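Local coordinates for protein oxaloacetate acetyl hydrolase (Cryphonectria parasitica, PDB 3M0J) that belongs to the phosphoenolpyruvate phosphomutase family of TIM-barrel proteins and binds a manganese ion together with 2,2-difluoro-3,3-dihydroxybutanedioic acid, at residues I92-T97 against H121-I126. Sequence-based numbering, arbitrary orientation.
Sequences IADMDT and HLEDQI. With MN (manganese (II) ion), chain C; OAF (2,2-difluoro-3,3-dihydroxybutanedioic acid), chain B.
The backbone carbonyl of Asp96 is probably gripped from two sources: Glu123 N donates to Asp96 O at 2.9 Å with an N-H...O angle of 159°, and a water that also lies within bonding distance of His121 ND1 and Glu123 OE1 probably gives it a second bond. Leu122 CA adds a C-H...O contact to the same oxygen. Farther back, Met95 N bonds to His121 O at 3.1 Å, while the bond from His121 N to Ala93 O is weak. Parallel strands 91-94 and 119-122, joined through helix 102-114 in a beta-alpha-beta unit, thus stay bonded as they run into loops at the carboxyl ends of the barrel strands.

Near the carboxyl ends of the strands, Asp94 CA lies over one face of the His121 ring, 3.8 Å from its centroid and 20° off the ring normal, a CH-pi contact. With CG anti to the backbone N (chi1 -165°), the Asp94 carboxylate reaches the metal, and Asp94 OD2 binds manganese at 2.1 Å. Its other oxygen, OD1, whose place is less sure because it sits too close to the His121 ring, appears to accept from Asp96 N in an Asx turn. Two oxygens of 2,2-difluoro-3,3-dihydroxybutanedioic acid and three waters complete six ligands. The oxygen of one of these metal-bound waters lies 2.6 Å from Glu123 OE1 and probably donates to it, and another donates to Asp96 OD1. His121 NE2 is held by Tyr50 OH, which also bonds the ligand. Behind the site, Met95 CE meets Leu122 CD1 at 4.0 Å.

Asp94 is therefore the one protein residue that binds the metal directly, with Asp96 and probably Glu123 as second-shell groups acting through water. Their carboxylates approach to 4.6 Å between Asp96 OD1 and Glu123 OE2, a crowding of like charge that Lys129, salt-bridged to both, probably offsets along with the cation.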
loop_
_atom_site.group_PDB
_atom_site.type_symbol
_atom_site.label_atom_id
_atom_site.label_comp_id
_atom_site.label_asym_id
_atom_site.label_seq_id
_atom_site.Cartn_x
_atom_site.Cartn_y
_atom_site.Cartn_z
ATOM N N ILE A 92 -14.629 14.755 5.655
ATOM C CA ILE A 92 -15.706 13.999 5.110
ATOM C C ILE A 92 -15.083 13.356 3.872
ATOM O O ILE A 92 -14.493 14.049 3.045
ATOM C CB ILE A 92 -16.906 14.874 4.689
ATOM C CG1 ILE A 92 -17.611 15.438 5.929
ATOM C CG2 ILE A 92 -17.878 14.058 3.863
ATOM C CD1 ILE A 92 -18.687 16.497 5.592
ATOM N N ALA A 93 -15.186 12.035 3.750
ATOM C CA ALA A 93 -14.595 11.353 2.592
ATOM C C ALA A 93 -15.630 10.621 1.742
ATOM O O ALA A 93 -16.523 9.968 2.258
ATOM C CB ALA A 93 -13.487 10.355 3.050
ATOM N N ASP A 94 -15.510 10.753 0.428
ATOM C CA ASP A 94 -16.259 9.943 -0.522
ATOM C C ASP A 94 -16.048 8.471 -0.174
ATOM O O ASP A 94 -15.014 8.110 0.142
ATOM C CB ASP A 94 -15.654 10.209 -1.899
ATOM C CG ASP A 94 -16.510 9.741 -3.034
ATOM O OD1 ASP A 94 -17.452 8.940 -2.819
ATOM O OD2 ASP A 94 -16.211 10.186 -4.169
ATOM N N MET A 95 -17.025 7.637 -0.161
ATOM C CA MET A 95 -16.877 6.218 -0.000
ATOM C C MET A 95 -17.630 5.531 -1.135
ATOM O O MET A 95 -17.885 4.329 -1.098
ATOM C CB MET A 95 -17.246 5.629 1.373
ATOM C CG MET A 95 -18.730 5.776 1.780
ATOM S SD MET A 95 -19.140 4.831 3.279
ATOM C CE MET A 95 -19.139 3.178 2.625
ATOM N N ASP A 96 -17.977 6.313 -2.155
ATOM C CA ASP A 96 -18.537 5.744 -3.371
ATOM C C ASP A 96 -19.697 4.824 -3.036
ATOM O O ASP A 96 -20.612 5.229 -2.334
ATOM C CB ASP A 96 -17.443 5.033 -4.181
ATOM C CG ASP A 96 -16.412 6.006 -4.730
ATOM O OD1 ASP A 96 -16.727 6.687 -5.724
ATOM O OD2 ASP A 96 -15.290 6.077 -4.181
ATOM N N THR A 97 -19.651 3.598 -3.542
ATOM C CA THR A 97 -20.696 2.608 -3.327
ATOM C C THR A 97 -20.434 1.720 -2.122
ATOM O O THR A 97 -21.253 0.849 -1.813
ATOM C CB THR A 97 -20.728 1.657 -4.522
ATOM O OG1 THR A 97 -19.393 1.176 -4.732
ATOM C CG2 THR A 97 -21.163 2.412 -5.759
ATOM N N HIS A 121 -19.869 9.901 2.328
ATOM C CA HIS A 121 -21.078 9.750 1.517
ATOM C C HIS A 121 -21.097 8.437 0.741
ATOM O O HIS A 121 -20.089 8.030 0.142
ATOM C CB HIS A 121 -21.373 10.975 0.638
ATOM C CG HIS A 121 -20.343 11.282 -0.410
ATOM N ND1 HIS A 121 -20.214 10.555 -1.569
ATOM C CD2 HIS A 121 -19.456 12.307 -0.500
ATOM C CE1 HIS A 121 -19.280 11.113 -2.333
ATOM N NE2 HIS A 121 -18.805 12.164 -1.704
ATOM N N LEU A 122 -22.247 7.765 0.805
ATOM C CA LEU A 122 -22.431 6.424 0.267
ATOM C C LEU A 122 -23.611 6.487 -0.699
ATOM O O LEU A 122 -24.688 6.940 -0.316
ATOM C CB LEU A 122 -22.720 5.458 1.427
ATOM C CG LEU A 122 -23.246 4.054 1.142
ATOM C CD1 LEU A 122 -22.296 3.321 0.219
ATOM C CD2 LEU A 122 -23.413 3.309 2.457
ATOM N N GLU A 123 -23.396 6.049 -1.943
ATOM C CA GLU A 123 -24.352 6.262 -3.024
ATOM C C GLU A 123 -25.042 4.986 -3.498
ATOM O O GLU A 123 -24.714 3.870 -3.066
ATOM C CB GLU A 123 -23.675 6.967 -4.206
ATOM C CG GLU A 123 -22.600 6.126 -4.870
ATOM C CD GLU A 123 -21.553 6.971 -5.600
ATOM O OE1 GLU A 123 -21.113 7.992 -5.029
ATOM O OE2 GLU A 123 -21.174 6.603 -6.735
ATOM N N ASP A 124 -26.039 5.182 -4.355
ATOM C CA ASP A 124 -26.846 4.098 -4.878
ATOM C C ASP A 124 -26.492 3.718 -6.319
ATOM O O ASP A 124 -27.261 3.032 -6.983
ATOM C CB ASP A 124 -28.333 4.447 -4.771
ATOM C CG ASP A 124 -28.683 5.727 -5.487
ATOM O OD1 ASP A 124 -27.757 6.435 -5.953
ATOM O OD2 ASP A 124 -29.890 6.032 -5.590
ATOM N N GLN A 125 -25.332 4.155 -6.804
ATOM C CA GLN A 125 -24.893 3.750 -8.138
ATOM C C GLN A 125 -24.619 2.248 -8.217
ATOM O O GLN A 125 -24.315 1.608 -7.202
ATOM C CB GLN A 125 -23.655 4.543 -8.561
ATOM C CG GLN A 125 -23.929 6.024 -8.794
ATOM C CD GLN A 125 -22.836 6.700 -9.596
ATOM O OE1 GLN A 125 -22.333 7.765 -9.218
ATOM N NE2 GLN A 125 -22.448 6.083 -10.696
ATOM N N ILE A 126 -24.733 1.679 -9.413
ATOM C CA ILE A 126 -24.268 0.313 -9.598
ATOM C C ILE A 126 -22.768 0.283 -9.320
ATOM O O ILE A 126 -22.099 1.313 -9.392
ATOM C CB ILE A 126 -24.564 -0.216 -11.010
ATOM C CG1 ILE A 126 -23.832 0.635 -12.048
ATOM C CG2 ILE A 126 -26.076 -0.211 -11.268
ATOM C CD1 ILE A 126 -23.854 0.030 -13.428
HETATM MN MN MN C . -17.139 10.479 -6.031
HETATM O O2 OAF B . -15.638 14.394 -5.929
HETATM C C1 OAF B . -16.299 13.407 -6.031
HETATM O O1 OAF B . -15.690 12.168 -6.181
HETATM C C2 OAF B . -17.815 13.491 -6.230
HETATM O O4 OAF B . -18.361 14.487 -5.389
HETATM O O3 OAF B . -18.400 12.266 -5.880
HETATM C C3 OAF B . -18.033 13.823 -7.728
HETATM F F1 OAF B . -17.817 15.160 -7.934
HETATM F F2 OAF B . -17.194 13.122 -8.544
HETATM C C4 OAF B . -19.453 13.442 -8.120
HETATM O O5 OAF B . -19.685 12.358 -8.559
HETATM O O6 OAF B . -20.416 14.449 -8.086
HETATM O O HOH W 1 -18.785 9.166 -5.217
HETATM O O HOH W 2 -21.094 8.164 -2.485
HETATM O O HOH W 3 -15.714 9.012 -6.696
HETATM O O HOH W 4 -17.928 10.178 -8.080
#